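Pectinesterase A (Erwinia chrysanthemi, PDB 2NTP) hydrolyses the methyl esters of galacturonosyl units in pectin, releasing methanol, probably as the first step in maceration and soft-rotting of plant tissue. Local coordinates at residues 92-106 with 136-150. Sequence-based numbering, arbitrary orientation.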
ATOM      1  N   THR A  92      -5.793  -9.884  -0.316  1.00  7.26           N
ATOM      2  CA  THR A  92      -4.509 -10.408  -0.767  1.00  7.53           C
ATOM      3  C   THR A  92      -4.633 -10.791  -2.242  1.00  7.76           C
ATOM      4  O   THR A  92      -5.498 -11.589  -2.598  1.00  7.68           O
ATOM      5  CB  THR A  92      -4.094 -11.634   0.077  1.00  7.66           C
ATOM      6  OG1 THR A  92      -3.959 -11.248   1.456  1.00  7.76           O
ATOM      7  CG2 THR A  92      -2.781 -12.211  -0.417  1.00  7.64           C
ATOM      8  N   ILE A  93      -3.783 -10.211  -3.090  1.00  7.91           N
ATOM      9  CA  ILE A  93      -3.792 -10.532  -4.523  1.00  8.19           C
ATOM     10  C   ILE A  93      -2.631 -11.459  -4.843  1.00  8.79           C
ATOM     11  O   ILE A  93      -1.465 -11.044  -4.803  1.00  8.57           O
ATOM     12  CB  ILE A  93      -3.715  -9.263  -5.431  1.00  8.28           C
ATOM     13  CG1 ILE A  93      -4.775  -8.222  -5.048  1.00  8.09           C
ATOM     14  CG2 ILE A  93      -3.807  -9.657  -6.914  1.00  7.55           C
ATOM     15  CD1 ILE A  93      -6.222  -8.694  -5.175  1.00  7.95           C
ATOM     16  N   SER A  94      -2.960 -12.717  -5.137  1.00  9.82           N
ATOM     17  CA  SER A  94      -1.974 -13.754  -5.447  1.00 10.93           C
ATOM     18  C   SER A  94      -2.289 -14.372  -6.806  1.00 11.25           C
ATOM     19  O   SER A  94      -2.221 -15.594  -6.987  1.00 11.71           O
ATOM     20  CB  SER A  94      -1.976 -14.838  -4.369  1.00 10.96           C
ATOM     21  OG  SER A  94      -1.532 -14.314  -3.129  1.00 13.71           O
ATOM     22  N   ALA A  95      -2.662 -13.509  -7.746  1.00 11.36           N
ATOM     23  CA  ALA A  95      -2.986 -13.919  -9.106  1.00 11.25           C
ATOM     24  C   ALA A  95      -2.590 -12.803 -10.061  1.00 11.40           C
ATOM     25  O   ALA A  95      -2.309 -11.676  -9.639  1.00 11.82           O
ATOM     26  CB  ALA A  95      -4.464 -14.221  -9.230  1.00 11.67           C
ATOM     27  N   LYS A  96      -2.565 -13.125 -11.350  1.00 10.83           N
ATOM     28  CA  LYS A  96      -2.177 -12.171 -12.378  1.00 10.80           C
ATOM     29  C   LYS A  96      -3.393 -11.506 -13.000  1.00  9.92           C
ATOM     30  O   LYS A  96      -4.489 -12.059 -12.980  1.00  9.97           O
ATOM     31  CB  LYS A  96      -1.362 -12.874 -13.464  1.00 11.13           C
ATOM     32  CG  LYS A  96      -0.024 -13.375 -12.974  1.00 12.94           C
ATOM     33  CD  LYS A  96       0.706 -14.147 -14.043  1.00 17.13           C
ATOM     34  CE  LYS A  96       2.044 -14.640 -13.516  1.00 18.76           C
ATOM     35  NZ  LYS A  96       1.876 -15.432 -12.265  1.00 21.39           N
ATOM     36  N   ASP A  97      -3.176 -10.310 -13.548  1.00  9.53           N
ATOM     37  CA  ASP A  97      -4.195  -9.573 -14.306  1.00  8.93           C
ATOM     38  C   ASP A  97      -5.472  -9.291 -13.521  1.00  8.77           C
ATOM     39  O   ASP A  97      -6.577  -9.341 -14.068  1.00  8.76           O
ATOM     40  CB  ASP A  97      -4.479 -10.269 -15.641  1.00  8.96           C
ATOM     41  CG  ASP A  97      -3.246 -10.351 -16.515  1.00  8.89           C
ATOM     42  OD1 ASP A  97      -2.643  -9.294 -16.797  1.00  9.43           O
ATOM     43  OD2 ASP A  97      -2.870 -11.469 -16.912  1.00  9.77           O
ATOM     44  N   PHE A  98      -5.300  -8.989 -12.234  1.00  8.32           N
ATOM     45  CA  PHE A  98      -6.395  -8.549 -11.385  1.00  8.27           C
ATOM     46  C   PHE A  98      -6.637  -7.066 -11.605  1.00  8.00           C
ATOM     47  O   PHE A  98      -5.687  -6.311 -11.813  1.00  8.29           O
ATOM     48  CB  PHE A  98      -6.058  -8.781  -9.904  1.00  8.31           C
ATOM     49  CG  PHE A  98      -7.108  -8.257  -8.955  1.00  8.96           C
ATOM     50  CD1 PHE A  98      -8.258  -9.002  -8.697  1.00  9.56           C
ATOM     51  CD2 PHE A  98      -6.961  -7.009  -8.335  1.00  9.27           C
ATOM     52  CE1 PHE A  98      -9.244  -8.520  -7.835  1.00  9.35           C
ATOM     53  CE2 PHE A  98      -7.948  -6.517  -7.473  1.00  9.75           C
ATOM     54  CZ  PHE A  98      -9.087  -7.273  -7.219  1.00  9.41           C
ATOM     55  N   SER A  99      -7.897  -6.651 -11.551  1.00  7.87           N
ATOM     56  CA  SER A  99      -8.217  -5.229 -11.433  1.00  7.96           C
ATOM     57  C   SER A  99      -9.339  -4.987 -10.436  1.00  7.95           C
ATOM     58  O   SER A  99     -10.236  -5.819 -10.277  1.00  7.58           O
ATOM     59  CB  SER A  99      -8.538  -4.590 -12.792  1.00  8.34           C
ATOM     60  OG  SER A  99      -9.789  -5.007 -13.306  1.00  8.51           O
ATOM     61  N   ALA A 100      -9.251  -3.854  -9.742  1.00  7.89           N
ATOM     62  CA  ALA A 100     -10.350  -3.339  -8.940  1.00  7.99           C
ATOM     63  C   ALA A 100     -10.626  -1.906  -9.360  1.00  8.22           C
ATOM     64  O   ALA A 100      -9.692  -1.132  -9.595  1.00  7.89           O
ATOM     65  CB  ALA A 100     -10.018  -3.407  -7.452  1.00  8.06           C
ATOM     66  N   GLN A 101     -11.909  -1.560  -9.455  1.00  8.59           N
ATOM     67  CA  GLN A 101     -12.322  -0.211  -9.823  1.00  9.72           C
ATOM     68  C   GLN A 101     -13.458   0.289  -8.935  1.00  9.50           C
ATOM     69  O   GLN A 101     -14.348  -0.483  -8.579  1.00  9.77           O
ATOM     70  CB  GLN A 101     -12.759  -0.154 -11.294  1.00  9.80           C
ATOM     71  CG  GLN A 101     -13.115   1.262 -11.766  1.00 11.23           C
ATOM     72  CD  GLN A 101     -13.752   1.306 -13.144  1.00 11.69           C
ATOM     73  OE1 GLN A 101     -14.232   0.295 -13.659  1.00 14.20           O
ATOM     74  NE2 GLN A 101     -13.762   2.491 -13.746  1.00 14.76           N
ATOM     75  N   SER A 102     -13.400   1.575  -8.583  1.00  9.64           N
ATOM     76  CA  SER A 102     -14.487   2.298  -7.911  1.00  9.61           C
ATOM     77  C   SER A 102     -14.945   1.616  -6.626  1.00  9.25           C
ATOM     78  O   SER A 102     -16.124   1.305  -6.442  1.00  9.05           O
ATOM     79  CB  SER A 102     -15.652   2.545  -8.881  1.00  9.91           C
ATOM     80  OG  SER A 102     -15.215   3.325  -9.975  1.00 12.38           O
ATOM     81  N   LEU A 103     -13.987   1.368  -5.742  1.00  8.79           N
ATOM     82  CA  LEU A 103     -14.286   0.779  -4.444  1.00  8.46           C
ATOM     83  C   LEU A 103     -13.242   1.146  -3.406  1.00  7.69           C
ATOM     84  O   LEU A 103     -12.140   1.581  -3.741  1.00  7.43           O
ATOM     85  CB  LEU A 103     -14.455  -0.739  -4.547  1.00  9.21           C
ATOM     86  CG  LEU A 103     -13.337  -1.584  -5.148  1.00  9.53           C
ATOM     87  CD1 LEU A 103     -12.286  -1.890  -4.107  1.00 11.48           C
ATOM     88  CD2 LEU A 103     -13.898  -2.880  -5.743  1.00  9.35           C
ATOM     89  N   THR A 104     -13.621   0.985  -2.145  1.00  7.09           N
ATOM     90  CA  THR A 104     -12.734   1.246  -1.014  1.00  6.82           C
ATOM     91  C   THR A 104     -12.364  -0.075  -0.353  1.00  6.71           C
ATOM     92  O   THR A 104     -13.219  -0.952  -0.188  1.00  6.85           O
ATOM     93  CB  THR A 104     -13.405   2.176   0.012  1.00  6.78           C
ATOM     94  OG1 THR A 104     -13.741   3.422  -0.617  1.00  6.77           O
ATOM     95  CG2 THR A 104     -12.476   2.438   1.207  1.00  7.40           C
ATOM     96  N   ILE A 105     -11.086  -0.209   0.002  1.00  6.51           N
ATOM     97  CA  ILE A 105     -10.571  -1.362   0.737  1.00  6.39           C
ATOM     98  C   ILE A 105      -9.958  -0.834   2.037  1.00  6.40           C
ATOM     99  O   ILE A 105      -9.078   0.030   2.010  1.00  6.21           O
ATOM    100  CB  ILE A 105      -9.492  -2.128  -0.070  1.00  6.63           C
ATOM    101  CG1 ILE A 105     -10.040  -2.563  -1.440  1.00  6.15           C
ATOM    102  CG2 ILE A 105      -8.989  -3.331   0.730  1.00  6.62           C
ATOM    103  CD1 ILE A 105      -8.961  -2.955  -2.462  1.00  6.82           C
ATOM    104  N   ARG A 106     -10.443  -1.341   3.168  1.00  6.23           N
ATOM    105  CA  ARG A 106     -10.010  -0.862   4.480  1.00  6.76           C
ATOM    106  C   ARG A 106      -9.458  -1.977   5.357  1.00  6.52           C
ATOM    107  O   ARG A 106      -9.961  -3.107   5.340  1.00  6.71           O
ATOM    108  CB  ARG A 106     -11.174  -0.213   5.249  1.00  6.75           C
ATOM    109  CG  ARG A 106     -12.023   0.784   4.478  1.00  7.49           C
ATOM    110  CD  ARG A 106     -12.862   1.635   5.445  1.00  8.27           C
ATOM    111  NE  ARG A 106     -13.648   0.816   6.371  1.00 10.05           N
ATOM    112  CZ  ARG A 106     -14.956   0.949   6.596  1.00 11.11           C
ATOM    113  NH1 ARG A 106     -15.670   1.891   5.984  1.00 12.15           N
ATOM    114  NH2 ARG A 106     -15.555   0.136   7.453  1.00 11.93           N
ATOM    115  N   THR A 136       1.022  -9.834  -3.719  1.00 11.25           N
ATOM    116  CA  THR A 136       2.093 -10.776  -3.361  1.00 12.83           C
ATOM    117  C   THR A 136       3.072 -11.012  -4.511  1.00 14.01           C
ATOM    118  O   THR A 136       2.916 -10.450  -5.590  1.00 14.41           O
ATOM    119  CB  THR A 136       1.534 -12.147  -2.903  1.00 12.64           C
ATOM    120  OG1 THR A 136       1.061 -12.886  -4.040  1.00 12.77           O
ATOM    121  CG2 THR A 136       0.406 -11.964  -1.903  1.00 12.10           C
ATOM    122  N   LYS A 137       4.064 -11.865  -4.272  1.00 15.95           N
ATOM    123  CA  LYS A 137       5.022 -12.259  -5.317  1.00 17.50           C
ATOM    124  C   LYS A 137       4.368 -12.932  -6.529  1.00 18.01           C
ATOM    125  O   LYS A 137       4.927 -12.914  -7.634  1.00 18.86           O
ATOM    126  CB  LYS A 137       6.129 -13.142  -4.732  1.00 17.97           C
ATOM    127  CG  LYS A 137       6.995 -12.424  -3.719  1.00 19.70           C
ATOM    128  CD  LYS A 137       8.358 -13.071  -3.576  1.00 22.21           C
ATOM    129  CE  LYS A 137       9.252 -12.238  -2.672  1.00 23.33           C
ATOM    130  NZ  LYS A 137      10.678 -12.641  -2.789  1.00 25.10           N
ATOM    131  N   SER A 138       3.179 -13.500  -6.318  1.00 18.17           N
ATOM    132  CA  SER A 138       2.400 -14.180  -7.360  1.00 18.45           C
ATOM    133  C   SER A 138       1.442 -13.216  -8.046  1.00 18.08           C
ATOM    134  O   SER A 138       0.666 -13.595  -8.940  1.00 18.73           O
ATOM    135  CB  SER A 138       1.613 -15.342  -6.752  1.00 18.25           C
ATOM    136  OG  SER A 138       2.481 -16.237  -6.085  1.00 19.81           O
ATOM    137  N   GLY A 139       1.477 -11.969  -7.589  1.00 17.34           N
ATOM    138  CA  GLY A 139       0.753 -10.899  -8.226  1.00 16.02           C
ATOM    139  C   GLY A 139       1.664 -10.254  -9.244  1.00 15.16           C
ATOM    140  O   GLY A 139       2.826  -9.916  -8.953  1.00 15.39           O
ATOM    141  N   ASP A 140       1.150 -10.134 -10.458  1.00 13.57           N
ATOM    142  CA  ASP A 140       1.756  -9.297 -11.477  1.00 12.03           C
ATOM    143  C   ASP A 140       0.625  -8.722 -12.309  1.00 10.82           C
ATOM    144  O   ASP A 140      -0.391  -9.383 -12.523  1.00 10.80           O
ATOM    145  CB  ASP A 140       2.727 -10.094 -12.359  1.00 11.97           C
ATOM    146  CG  ASP A 140       3.510  -9.211 -13.323  1.00 12.46           C
ATOM    147  OD1 ASP A 140       3.712  -8.007 -13.032  1.00 11.02           O
ATOM    148  OD2 ASP A 140       3.934  -9.724 -14.383  1.00 12.53           O
ATOM    149  N   ARG A 141       0.808  -7.485 -12.758  1.00  9.76           N
ATOM    150  CA  ARG A 141      -0.169  -6.784 -13.584  1.00  9.04           C
ATOM    151  C   ARG A 141      -1.495  -6.589 -12.839  1.00  8.71           C
ATOM    152  O   ARG A 141      -2.557  -6.982 -13.323  1.00  8.39           O
ATOM    153  CB  ARG A 141      -0.361  -7.505 -14.934  1.00  9.05           C
ATOM    154  CG  ARG A 141       0.946  -7.731 -15.703  1.00  9.26           C
ATOM    155  CD  ARG A 141       0.708  -8.349 -17.087  1.00  9.53           C
ATOM    156  NE  ARG A 141       0.038  -9.648 -17.009  1.00 10.46           N
ATOM    157  CZ  ARG A 141       0.659 -10.826 -16.942  1.00 11.65           C
ATOM    158  NH1 ARG A 141       1.983 -10.899 -16.947  1.00 13.37           N
ATOM    159  NH2 ARG A 141      -0.052 -11.943 -16.868  1.00 12.02           N
ATOM    160  N   ALA A 142      -1.407  -5.982 -11.651  1.00  7.85           N
ATOM    161  CA  ALA A 142      -2.573  -5.652 -10.836  1.00  7.51           C
ATOM    162  C   ALA A 142      -2.906  -4.172 -10.988  1.00  7.18           C
ATOM    163  O   ALA A 142      -2.049  -3.316 -10.776  1.00  7.15           O
ATOM    164  CB  ALA A 142      -2.315  -5.992  -9.369  1.00  7.50           C
ATOM    165  N   TYR A 143      -4.155  -3.881 -11.336  1.00  7.09           N
ATOM    166  CA  TYR A 143      -4.566  -2.524 -11.700  1.00  7.20           C
ATOM    167  C   TYR A 143      -5.672  -2.036 -10.777  1.00  7.07           C
ATOM    168  O   TYR A 143      -6.701  -2.694 -10.629  1.00  6.97           O
ATOM    169  CB  TYR A 143      -5.033  -2.532 -13.160  1.00  7.50           C
ATOM    170  CG  TYR A 143      -5.489  -1.217 -13.776  1.00  8.25           C
ATOM    171  CD1 TYR A 143      -5.093   0.027 -13.264  1.00  8.47           C
ATOM    172  CD2 TYR A 143      -6.294  -1.231 -14.915  1.00  9.23           C
ATOM    173  CE1 TYR A 143      -5.526   1.227 -13.864  1.00  9.04           C
ATOM    174  CE2 TYR A 143      -6.713  -0.054 -15.520  1.00  9.54           C
ATOM    175  CZ  TYR A 143      -6.332   1.167 -14.994  1.00  9.80           C
ATOM    176  OH  TYR A 143      -6.759   2.319 -15.620  1.00  9.68           O
ATOM    177  N   PHE A 144      -5.451  -0.879 -10.161  1.00  7.22           N
ATOM    178  CA  PHE A 144      -6.425  -0.301  -9.240  1.00  7.15           C
ATOM    179  C   PHE A 144      -6.776   1.104  -9.694  1.00  7.35           C
ATOM    180  O   PHE A 144      -5.932   1.995  -9.658  1.00  7.84           O
ATOM    181  CB  PHE A 144      -5.865  -0.308  -7.813  1.00  7.22           C
ATOM    182  CG  PHE A 144      -5.448  -1.671  -7.351  1.00  7.21           C
ATOM    183  CD1 PHE A 144      -4.181  -2.167  -7.667  1.00  7.57           C
ATOM    184  CD2 PHE A 144      -6.335  -2.477  -6.642  1.00  7.68           C
ATOM    185  CE1 PHE A 144      -3.795  -3.450  -7.262  1.00  8.64           C
ATOM    186  CE2 PHE A 144      -5.960  -3.756  -6.235  1.00  8.11           C
ATOM    187  CZ  PHE A 144      -4.686  -4.242  -6.552  1.00  7.80           C
ATOM    188  N   LYS A 145      -8.014   1.289 -10.150  1.00  7.87           N
ATOM    189  CA  LYS A 145      -8.463   2.588 -10.663  1.00  8.31           C
ATOM    190  C   LYS A 145      -9.629   3.124  -9.843  1.00  8.20           C
ATOM    191  O   LYS A 145     -10.606   2.410  -9.618  1.00  8.14           O
ATOM    192  CB  LYS A 145      -8.866   2.498 -12.138  1.00  8.89           C
ATOM    193  CG  LYS A 145      -9.235   3.862 -12.734  1.00 11.08           C
ATOM    194  CD  LYS A 145      -9.296   3.863 -14.244  1.00 15.54           C
ATOM    195  CE  LYS A 145      -9.510   5.274 -14.777  1.00 15.97           C
ATOM    196  NZ  LYS A 145      -8.281   6.130 -14.689  1.00 17.84           N
ATOM    197  N   ASP A 146      -9.524   4.384  -9.418  1.00  8.19           N
ATOM    198  CA  ASP A 146     -10.545   5.010  -8.574  1.00  8.34           C
ATOM    199  C   ASP A 146     -10.799   4.133  -7.342  1.00  7.91           C
ATOM    200  O   ASP A 146     -11.935   3.765  -7.018  1.00  7.64           O
ATOM    201  CB  ASP A 146     -11.823   5.268  -9.383  1.00  8.87           C
ATOM    202  CG  ASP A 146     -12.876   6.040  -8.604  1.00  9.87           C
ATOM    203  OD1 ASP A 146     -12.524   6.942  -7.813  1.00 10.47           O
ATOM    204  OD2 ASP A 146     -14.073   5.735  -8.805  1.00 12.19           O
ATOM    205  N   VAL A 147      -9.712   3.785  -6.663  1.00  7.37           N
ATOM    206  CA  VAL A 147      -9.775   2.941  -5.472  1.00  7.15           C
ATOM    207  C   VAL A 147      -9.252   3.737  -4.279  1.00  6.75           C
ATOM    208  O   VAL A 147      -8.340   4.550  -4.422  1.00  7.42           O
ATOM    209  CB  VAL A 147      -8.954   1.634  -5.664  1.00  7.06           C
ATOM    210  CG1 VAL A 147      -8.759   0.891  -4.347  1.00  8.39           C
ATOM    211  CG2 VAL A 147      -9.638   0.717  -6.684  1.00  7.06           C
ATOM    212  N   SER A 148      -9.859   3.514  -3.120  1.00  6.14           N
ATOM    213  CA  SER A 148      -9.405   4.114  -1.873  1.00  5.88           C
ATOM    214  C   SER A 148      -8.896   3.024  -0.954  1.00  5.75           C
ATOM    215  O   SER A 148      -9.597   2.045  -0.728  1.00  5.41           O
ATOM    216  CB  SER A 148     -10.554   4.867  -1.200  1.00  5.99           C
ATOM    217  OG  SER A 148     -10.176   5.337   0.089  1.00  6.36           O
ATOM    218  N   LEU A 149      -7.676   3.196  -0.441  1.00  5.24           N
ATOM    219  CA  LEU A 149      -7.072   2.241   0.485  1.00  4.61           C
ATOM    220  C   LEU A 149      -6.896   2.898   1.844  1.00  4.77           C
ATOM    221  O   LEU A 149      -6.256   3.951   1.953  1.00  4.49           O
ATOM    222  CB  LEU A 149      -5.715   1.761  -0.037  1.00  4.80           C
ATOM    223  CG  LEU A 149      -5.659   1.180  -1.451  1.00  4.22           C
ATOM    224  CD1 LEU A 149      -4.231   0.739  -1.775  1.00  5.52           C
ATOM    225  CD2 LEU A 149      -6.639   0.024  -1.611  1.00  4.72           C
ATOM    226  N   VAL A 150      -7.470   2.279   2.871  1.00  4.86           N
ATOM    227  CA  VAL A 150      -7.519   2.883   4.204  1.00  5.09           C
ATOM    228  C   VAL A 150      -6.784   2.057   5.250  1.00  5.45           C
ATOM    229  O   VAL A 150      -7.028   0.860   5.397  1.00  5.41           O
ATOM    230  CB  VAL A 150      -8.982   3.095   4.665  1.00  5.16           C
ATOM    231  CG1 VAL A 150      -9.025   3.605   6.092  1.00  5.57           C
ATOM    232  CG2 VAL A 150      -9.714   4.063   3.713  1.00  5.11           C
TER
HETATM  233  O   HOH W   1      -2.705  -9.075 -10.593  1.00 10.48           O
HETATM  234  O   HOH W   2       0.434 -15.983 -10.037  1.00 34.89           O
HETATM  235  O   HOH W   3      -4.976  -5.691 -14.466  1.00 32.57           O
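T136 OG1 meets S94 OG at 3.1 Å across the contact and, at the type I turn 136-139, accepts from S138 N, an ST turn; T136 N donates almost straight to I93 O. D97 OD1 takes R141 NE at 2.7 Å, while D97 OD2 receives R141 NH2 at 2.9 Å: a side-on, two-nitrogen grip. Both oxygens lie in the guanidinium plane, but the carboxylate is turned 36° against it: NE reaches OD1 on its syn side but well out of the carboxylate plane, and NH2 comes to OD2 from above it. The arginine bends at chi3 (-60°) to bring that edge round. Its NH1 is paired with D140 OD2 by charge alone, the oxygen lying well off the guanidinium plane; D140 OD2 also pairs with R162. Two successive coils of the right-handed parallel beta-helix of pectinesterases lie in register here, 99-101 beside 142-145 and, past the corners at S102 and D146, 103-106 beside 147-150. Between the two corners S102 OG donates to the anti lone pair of D146 OD2 (2.9 Å). Inside the coil, apolar residues in register form ladders: A100 CB touches F144 CD2 at 3.9 Å, and the I105 and L149 side chains lie side by side, CD1 to CD2 3.9 Å. F98, two residues before A100, meets F144 diagonally, CE2 to CE2 3.6 Å, with the planes oblique at 49°; I93 CD1 sits over the centre of one F98 face. F144 in turn stacks on F165 of the following coil.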